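Local coordinates for minor pilin subunit PAPF (PDB 2W07), which is a minor subunit of pili, surface filaments that probably enable Escherichia coli to colonize the epithelium of specific host organs, at residues V61-L74 with A84-L97. The protein carries 1 engineered substitution. Residues are numbered along the deposited sequence; the frame is centred on the assembly and turned at random.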
ATOM      1  N   VAL B  61      -9.533  -1.161  -2.659  1.00 39.38           N
ATOM      2  CA  VAL B  61     -10.060  -2.174  -3.561  1.00 37.83           C
ATOM      3  C   VAL B  61     -10.617  -1.506  -4.808  1.00 39.53           C
ATOM      4  O   VAL B  61     -11.435  -0.585  -4.714  1.00 40.70           O
ATOM      5  CB  VAL B  61     -11.191  -2.970  -2.889  1.00 37.14           C
ATOM      6  CG1 VAL B  61     -11.695  -4.052  -3.837  1.00 36.48           C
ATOM      7  CG2 VAL B  61     -10.695  -3.571  -1.576  1.00 35.78           C
ATOM      8  N   THR B  62     -10.184  -1.972  -5.974  1.00 37.21           N
ATOM      9  CA  THR B  62     -10.656  -1.401  -7.226  1.00 39.35           C
ATOM     10  C   THR B  62     -10.998  -2.476  -8.259  1.00 39.30           C
ATOM     11  O   THR B  62     -10.645  -3.644  -8.101  1.00 36.92           O
ATOM     12  CB  THR B  62      -9.605  -0.439  -7.821  1.00 39.81           C
ATOM     13  OG1 THR B  62      -8.411  -1.169  -8.129  1.00 40.35           O
ATOM     14  CG2 THR B  62      -9.263   0.660  -6.819  1.00 38.88           C
ATOM     15  N   GLY B  63     -11.694  -2.069  -9.315  1.00 40.43           N
ATOM     16  CA  GLY B  63     -12.074  -3.003 -10.358  1.00 41.84           C
ATOM     17  C   GLY B  63     -13.182  -2.441 -11.227  1.00 42.93           C
ATOM     18  O   GLY B  63     -13.612  -1.305 -11.031  1.00 41.69           O
ATOM     19  N   ASN B  64     -13.640  -3.232 -12.192  1.00 44.91           N
ATOM     20  CA  ASN B  64     -14.710  -2.808 -13.088  1.00 47.22           C
ATOM     21  C   ASN B  64     -16.020  -2.718 -12.320  1.00 47.21           C
ATOM     22  O   ASN B  64     -16.363  -3.617 -11.554  1.00 47.22           O
ATOM     23  CB  ASN B  64     -14.863  -3.802 -14.236  1.00 49.32           C
ATOM     24  CG  ASN B  64     -13.562  -4.051 -14.960  1.00 52.68           C
ATOM     25  OD1 ASN B  64     -12.874  -3.109 -15.362  1.00 54.93           O
ATOM     26  ND2 ASN B  64     -13.213  -5.322 -15.134  1.00 52.76           N
ATOM     27  N   THR B  65     -16.748  -1.629 -12.529  1.00 47.25           N
ATOM     28  CA  THR B  65     -18.019  -1.411 -11.853  1.00 49.43           C
ATOM     29  C   THR B  65     -19.162  -1.376 -12.857  1.00 50.02           C
ATOM     30  O   THR B  65     -18.942  -1.111 -14.041  1.00 49.30           O
ATOM     31  CB  THR B  65     -18.006  -0.078 -11.079  1.00 48.83           C
ATOM     32  OG1 THR B  65     -17.676   0.988 -11.975  1.00 50.12           O
ATOM     33  CG2 THR B  65     -16.979  -0.119  -9.967  1.00 49.86           C
ATOM     34  N   MET B  66     -20.377  -1.661 -12.389  1.00 50.77           N
ATOM     35  CA  MET B  66     -21.545  -1.625 -13.267  1.00 51.96           C
ATOM     36  C   MET B  66     -22.030  -0.187 -13.284  1.00 51.15           C
ATOM     37  O   MET B  66     -21.637   0.614 -12.432  1.00 52.19           O
ATOM     38  CB  MET B  66     -22.686  -2.505 -12.737  1.00 53.21           C
ATOM     39  CG  MET B  66     -22.360  -3.976 -12.539  1.00 54.58           C
ATOM     40  SD  MET B  66     -23.878  -4.954 -12.328  1.00 57.71           S
ATOM     41  CE  MET B  66     -24.537  -4.242 -10.819  1.00 52.89           C
ATOM     42  N   GLY B  67     -22.885   0.141 -14.245  1.00 50.00           N
ATOM     43  CA  GLY B  67     -23.418   1.490 -14.303  1.00 47.11           C
ATOM     44  C   GLY B  67     -24.278   1.730 -13.075  1.00 44.19           C
ATOM     45  O   GLY B  67     -24.427   0.847 -12.233  1.00 43.89           O
ATOM     46  N   GLY B  68     -24.844   2.923 -12.961  1.00 43.41           N
ATOM     47  CA  GLY B  68     -25.683   3.216 -11.816  1.00 43.21           C
ATOM     48  C   GLY B  68     -25.006   4.057 -10.750  1.00 42.90           C
ATOM     49  O   GLY B  68     -23.876   4.516 -10.922  1.00 43.43           O
ATOM     50  N   GLY B  69     -25.698   4.244  -9.632  1.00 41.55           N
ATOM     51  CA  GLY B  69     -25.152   5.052  -8.562  1.00 41.15           C
ATOM     52  C   GLY B  69     -24.504   4.293  -7.424  1.00 40.53           C
ATOM     53  O   GLY B  69     -24.126   4.907  -6.435  1.00 39.72           O
ATOM     54  N   GLN B  70     -24.374   2.974  -7.544  1.00 42.05           N
ATOM     55  CA  GLN B  70     -23.751   2.193  -6.476  1.00 44.17           C
ATOM     56  C   GLN B  70     -22.237   2.404  -6.511  1.00 44.74           C
ATOM     57  O   GLN B  70     -21.647   2.531  -7.584  1.00 45.27           O
ATOM     58  CB  GLN B  70     -24.094   0.705  -6.626  1.00 45.05           C
ATOM     59  CG  GLN B  70     -25.591   0.409  -6.550  1.00 47.09           C
ATOM     60  CD  GLN B  70     -26.351   0.879  -7.782  1.00 49.50           C
ATOM     61  OE1 GLN B  70     -27.535   1.220  -7.707  1.00 48.54           O
ATOM     62  NE2 GLN B  70     -25.675   0.888  -8.926  1.00 49.81           N
ATOM     63  N   ASN B  71     -21.611   2.445  -5.339  1.00 45.84           N
ATOM     64  CA  ASN B  71     -20.171   2.678  -5.261  1.00 47.29           C
ATOM     65  C   ASN B  71     -19.403   1.547  -4.594  1.00 46.80           C
ATOM     66  O   ASN B  71     -18.283   1.750  -4.114  1.00 47.44           O
ATOM     67  CB  ASN B  71     -19.909   3.977  -4.504  1.00 49.11           C
ATOM     68  CG  ASN B  71     -20.391   3.915  -3.068  1.00 52.82           C
ATOM     69  OD1 ASN B  71     -21.346   3.198  -2.754  1.00 54.80           O
ATOM     70  ND2 ASN B  71     -19.743   4.674  -2.188  1.00 52.91           N
ATOM     71  N   ASN B  72     -19.988   0.355  -4.573  1.00 43.80           N
ATOM     72  CA  ASN B  72     -19.336  -0.782  -3.938  1.00 42.08           C
ATOM     73  C   ASN B  72     -19.694  -2.067  -4.660  1.00 40.72           C
ATOM     74  O   ASN B  72     -19.683  -3.151  -4.065  1.00 39.51           O
ATOM     75  CB  ASN B  72     -19.785  -0.879  -2.481  1.00 43.43           C
ATOM     76  CG  ASN B  72     -21.255  -1.234  -2.351  1.00 44.41           C
ATOM     77  OD1 ASN B  72     -22.108  -0.654  -3.027  1.00 45.36           O
ATOM     78  ND2 ASN B  72     -21.560  -2.188  -1.479  1.00 44.34           N
ATOM     79  N   VAL B  73     -20.005  -1.944  -5.945  1.00 37.72           N
ATOM     80  CA  VAL B  73     -20.400  -3.097  -6.735  1.00 37.55           C
ATOM     81  C   VAL B  73     -19.517  -3.333  -7.945  1.00 36.87           C
ATOM     82  O   VAL B  73     -19.310  -2.440  -8.766  1.00 37.43           O
ATOM     83  CB  VAL B  73     -21.867  -2.962  -7.205  1.00 35.61           C
ATOM     84  CG1 VAL B  73     -22.282  -4.198  -7.982  1.00 35.00           C
ATOM     85  CG2 VAL B  73     -22.776  -2.762  -6.001  1.00 35.94           C
ATOM     86  N   LEU B  74     -19.003  -4.554  -8.043  1.00 36.97           N
ATOM     87  CA  LEU B  74     -18.146  -4.953  -9.147  1.00 38.04           C
ATOM     88  C   LEU B  74     -18.998  -5.591 -10.227  1.00 38.26           C
ATOM     89  O   LEU B  74     -19.946  -6.312  -9.933  1.00 39.37           O
ATOM     90  CB  LEU B  74     -17.116  -5.980  -8.674  1.00 39.76           C
ATOM     91  CG  LEU B  74     -16.083  -5.560  -7.630  1.00 40.74           C
ATOM     92  CD1 LEU B  74     -15.354  -6.792  -7.113  1.00 38.56           C
ATOM     93  CD2 LEU B  74     -15.112  -4.572  -8.258  1.00 41.23           C
ATOM     94  N   ALA B  84     -21.513  -7.100  -4.844  1.00 36.26           N
ATOM     95  CA  ALA B  84     -21.421  -5.947  -3.948  1.00 39.04           C
ATOM     96  C   ALA B  84     -20.471  -6.278  -2.800  1.00 39.92           C
ATOM     97  O   ALA B  84     -20.442  -7.411  -2.326  1.00 42.42           O
ATOM     98  CB  ALA B  84     -22.806  -5.592  -3.402  1.00 36.99           C
ATOM     99  N   LEU B  85     -19.700  -5.291  -2.347  1.00 41.68           N
ATOM    100  CA  LEU B  85     -18.740  -5.511  -1.265  1.00 42.27           C
ATOM    101  C   LEU B  85     -19.030  -4.690  -0.009  1.00 44.31           C
ATOM    102  O   LEU B  85     -19.462  -3.537  -0.092  1.00 44.57           O
ATOM    103  CB  LEU B  85     -17.317  -5.190  -1.740  1.00 41.81           C
ATOM    104  CG  LEU B  85     -16.754  -5.872  -2.990  1.00 41.45           C
ATOM    105  CD1 LEU B  85     -15.313  -5.428  -3.199  1.00 39.87           C
ATOM    106  CD2 LEU B  85     -16.826  -7.378  -2.840  1.00 40.26           C
ATOM    107  N   TYR B  86     -18.777  -5.293   1.149  1.00 44.56           N
ATOM    108  CA  TYR B  86     -18.985  -4.637   2.435  1.00 47.64           C
ATOM    109  C   TYR B  86     -17.801  -4.910   3.362  1.00 49.23           C
ATOM    110  O   TYR B  86     -17.204  -5.985   3.318  1.00 47.34           O
ATOM    111  CB  TYR B  86     -20.273  -5.138   3.099  1.00 48.83           C
ATOM    112  CG  TYR B  86     -21.530  -4.867   2.302  1.00 52.24           C
ATOM    113  CD1 TYR B  86     -21.874  -5.668   1.215  1.00 52.74           C
ATOM    114  CD2 TYR B  86     -22.363  -3.791   2.621  1.00 53.66           C
ATOM    115  CE1 TYR B  86     -23.013  -5.407   0.462  1.00 54.29           C
ATOM    116  CE2 TYR B  86     -23.509  -3.521   1.874  1.00 54.72           C
ATOM    117  CZ  TYR B  86     -23.826  -4.334   0.794  1.00 55.35           C
ATOM    118  OH  TYR B  86     -24.950  -4.078   0.045  1.00 54.91           O
ATOM    119  N   GLN B  87     -17.464  -3.927   4.193  1.00 52.00           N
ATOM    120  CA  GLN B  87     -16.364  -4.059   5.138  1.00 55.03           C
ATOM    121  C   GLN B  87     -16.797  -4.924   6.313  1.00 56.55           C
ATOM    122  O   GLN B  87     -17.912  -4.795   6.810  1.00 57.39           O
ATOM    123  CB  GLN B  87     -15.937  -2.683   5.644  1.00 56.58           C
ATOM    124  CG  GLN B  87     -15.398  -1.770   4.557  1.00 59.49           C
ATOM    125  CD  GLN B  87     -15.119  -0.364   5.056  1.00 61.06           C
ATOM    126  OE1 GLN B  87     -16.023   0.332   5.512  1.00 62.78           O
ATOM    127  NE2 GLN B  87     -13.862   0.062   4.969  1.00 62.00           N
ATOM    128  N   GLY B  88     -15.908  -5.812   6.746  1.00 58.45           N
ATOM    129  CA  GLY B  88     -16.208  -6.687   7.863  1.00 60.92           C
ATOM    130  C   GLY B  88     -17.287  -7.697   7.544  1.00 63.53           C
ATOM    131  O   GLY B  88     -17.782  -7.750   6.418  1.00 63.84           O
ATOM    132  N   LYS B  89     -17.644  -8.509   8.536  1.00 65.69           N
ATOM    133  CA  LYS B  89     -18.676  -9.525   8.371  1.00 67.75           C
ATOM    134  C   LYS B  89     -20.043  -8.869   8.512  1.00 69.61           C
ATOM    135  O   LYS B  89     -20.352  -8.272   9.544  1.00 71.05           O
ATOM    136  CB  LYS B  89     -18.512 -10.621   9.418  1.00 67.11           C
ATOM    137  N   GLY B  90     -20.856  -8.973   7.468  1.00 70.30           N
ATOM    138  CA  GLY B  90     -22.173  -8.373   7.511  1.00 71.45           C
ATOM    139  C   GLY B  90     -22.406  -7.394   6.382  1.00 72.07           C
ATOM    140  O   GLY B  90     -21.488  -6.706   5.935  1.00 71.55           O
ATOM    141  N   MET B  91     -23.652  -7.324   5.931  1.00 73.52           N
ATOM    142  CA  MET B  91     -24.030  -6.439   4.838  1.00 74.82           C
ATOM    143  C   MET B  91     -24.352  -5.022   5.324  1.00 74.34           C
ATOM    144  O   MET B  91     -25.055  -4.271   4.648  1.00 74.71           O
ATOM    145  CB  MET B  91     -25.237  -7.033   4.105  1.00 75.85           C
ATOM    146  CG  MET B  91     -25.416  -6.535   2.688  1.00 77.47           C
ATOM    147  SD  MET B  91     -26.650  -7.490   1.796  1.00 79.04           S
ATOM    148  CE  MET B  91     -25.942  -9.149   1.912  1.00 78.56           C
ATOM    149  N   SER B  92     -23.823  -4.653   6.488  1.00 73.79           N
ATOM    150  CA  SER B  92     -24.076  -3.331   7.049  1.00 73.74           C
ATOM    151  C   SER B  92     -23.269  -2.217   6.377  1.00 73.06           C
ATOM    152  O   SER B  92     -23.764  -1.549   5.471  1.00 73.06           O
ATOM    153  CB  SER B  92     -23.808  -3.337   8.559  1.00 74.14           C
ATOM    154  OG  SER B  92     -22.513  -3.824   8.860  1.00 75.08           O
ATOM    155  N   THR B  93     -22.033  -2.010   6.821  1.00 72.61           N
ATOM    156  CA  THR B  93     -21.187  -0.967   6.245  1.00 71.24           C
ATOM    157  C   THR B  93     -20.614  -1.386   4.893  1.00 70.40           C
ATOM    158  O   THR B  93     -20.004  -2.449   4.769  1.00 70.64           O
ATOM    159  CB  THR B  93     -20.026  -0.610   7.188  1.00 70.97           C
ATOM    160  OG1 THR B  93     -19.100   0.237   6.501  1.00 70.71           O
ATOM    161  CG2 THR B  93     -19.316  -1.868   7.662  1.00 71.51           C
ATOM    162  N   PRO B  94     -20.796  -0.546   3.860  1.00 69.44           N
ATOM    163  CA  PRO B  94     -20.297  -0.834   2.512  1.00 68.02           C
ATOM    164  C   PRO B  94     -18.789  -0.663   2.367  1.00 66.64           C
ATOM    165  O   PRO B  94     -18.141  -0.040   3.204  1.00 66.51           O
ATOM    166  CB  PRO B  94     -21.067   0.158   1.652  1.00 68.63           C
ATOM    167  CG  PRO B  94     -21.133   1.356   2.542  1.00 69.47           C
ATOM    168  CD  PRO B  94     -21.513   0.744   3.884  1.00 69.60           C
ATOM    169  N   LEU B  95     -18.243  -1.226   1.294  1.00 65.14           N
ATOM    170  CA  LEU B  95     -16.816  -1.136   1.006  1.00 63.31           C
ATOM    171  C   LEU B  95     -16.607  -0.466  -0.346  1.00 62.40           C
ATOM    172  O   LEU B  95     -16.566  -1.133  -1.378  1.00 60.70           O
ATOM    173  CB  LEU B  95     -16.184  -2.531   0.996  1.00 63.43           C
ATOM    174  CG  LEU B  95     -14.724  -2.623   0.542  1.00 62.17           C
ATOM    175  CD1 LEU B  95     -13.860  -1.670   1.348  1.00 62.44           C
ATOM    176  CD2 LEU B  95     -14.240  -4.053   0.707  1.00 62.70           C
ATOM    177  N   THR B  96     -16.479   0.858  -0.325  1.00 63.14           N
ATOM    178  CA  THR B  96     -16.280   1.652  -1.536  1.00 63.30           C
ATOM    179  C   THR B  96     -15.123   1.140  -2.383  1.00 63.02           C
ATOM    180  O   THR B  96     -14.046   0.841  -1.865  1.00 62.65           O
ATOM    181  CB  THR B  96     -16.009   3.130  -1.192  1.00 64.37           C
ATOM    182  OG1 THR B  96     -17.108   3.655  -0.438  1.00 65.86           O
ATOM    183  CG2 THR B  96     -15.829   3.951  -2.463  1.00 64.88           C
ATOM    184  N   LEU B  97     -15.353   1.053  -3.689  1.00 62.35           N
ATOM    185  CA  LEU B  97     -14.343   0.576  -4.623  1.00 63.11           C
ATOM    186  C   LEU B  97     -13.359   1.675  -5.010  1.00 63.64           C
ATOM    187  O   LEU B  97     -13.761   2.786  -5.349  1.00 64.75           O
ATOM    188  CB  LEU B  97     -15.020   0.015  -5.877  1.00 62.64           C
ATOM    189  CG  LEU B  97     -15.802  -1.286  -5.670  1.00 61.74           C
ATOM    190  CD1 LEU B  97     -16.583  -1.642  -6.922  1.00 60.71           C
ATOM    191  CD2 LEU B  97     -14.826  -2.399  -5.311  1.00 62.20           C
TER
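Asn72 ND2 sits over one face of the Tyr86 ring, 3.9 Å above its plane and offset toward the rim, while Met91 CG covers the opposite face. Asn72, in the loop just before strand 73-75, illustrates how a side chain can reinforce backbone pairing. With CG between the backbone N and the carbonyl carbon (chi1 67°), the amide is directed at Leu85 O of strand 81-87, which lies almost in its plane; ND2 donates a nearly straight bond (175°) to this oxygen at 2.9 Å. Leu95 N reaches that same oxygen from the other face of the carbonyl plane, so two donors grip it. The backbone adds its own pair: Leu85 N bonds to Asn72 O at 2.7 Å, and Leu97 N to Asn71 O at 3.0 Å. Beside these polar links, Leu97 lays its two methyls against Val61 and Leu74; CD1 lies 3.5 Å from Leu74 CD2, and CD2 lies 3.8 Å from Val61 CG1. Leu85 CD1 joins the same apolar group, and Leu85 also packs on another protein's chain. Val73 and Ala84 form an antiparallel non-hydrogen-bonded pair within the hairpin. Strand 116-126 flanks it beyond 81-87, whereas Val61 and Leu74 also touch Ala141 of strand 138-147, which pairs with strand 57-62.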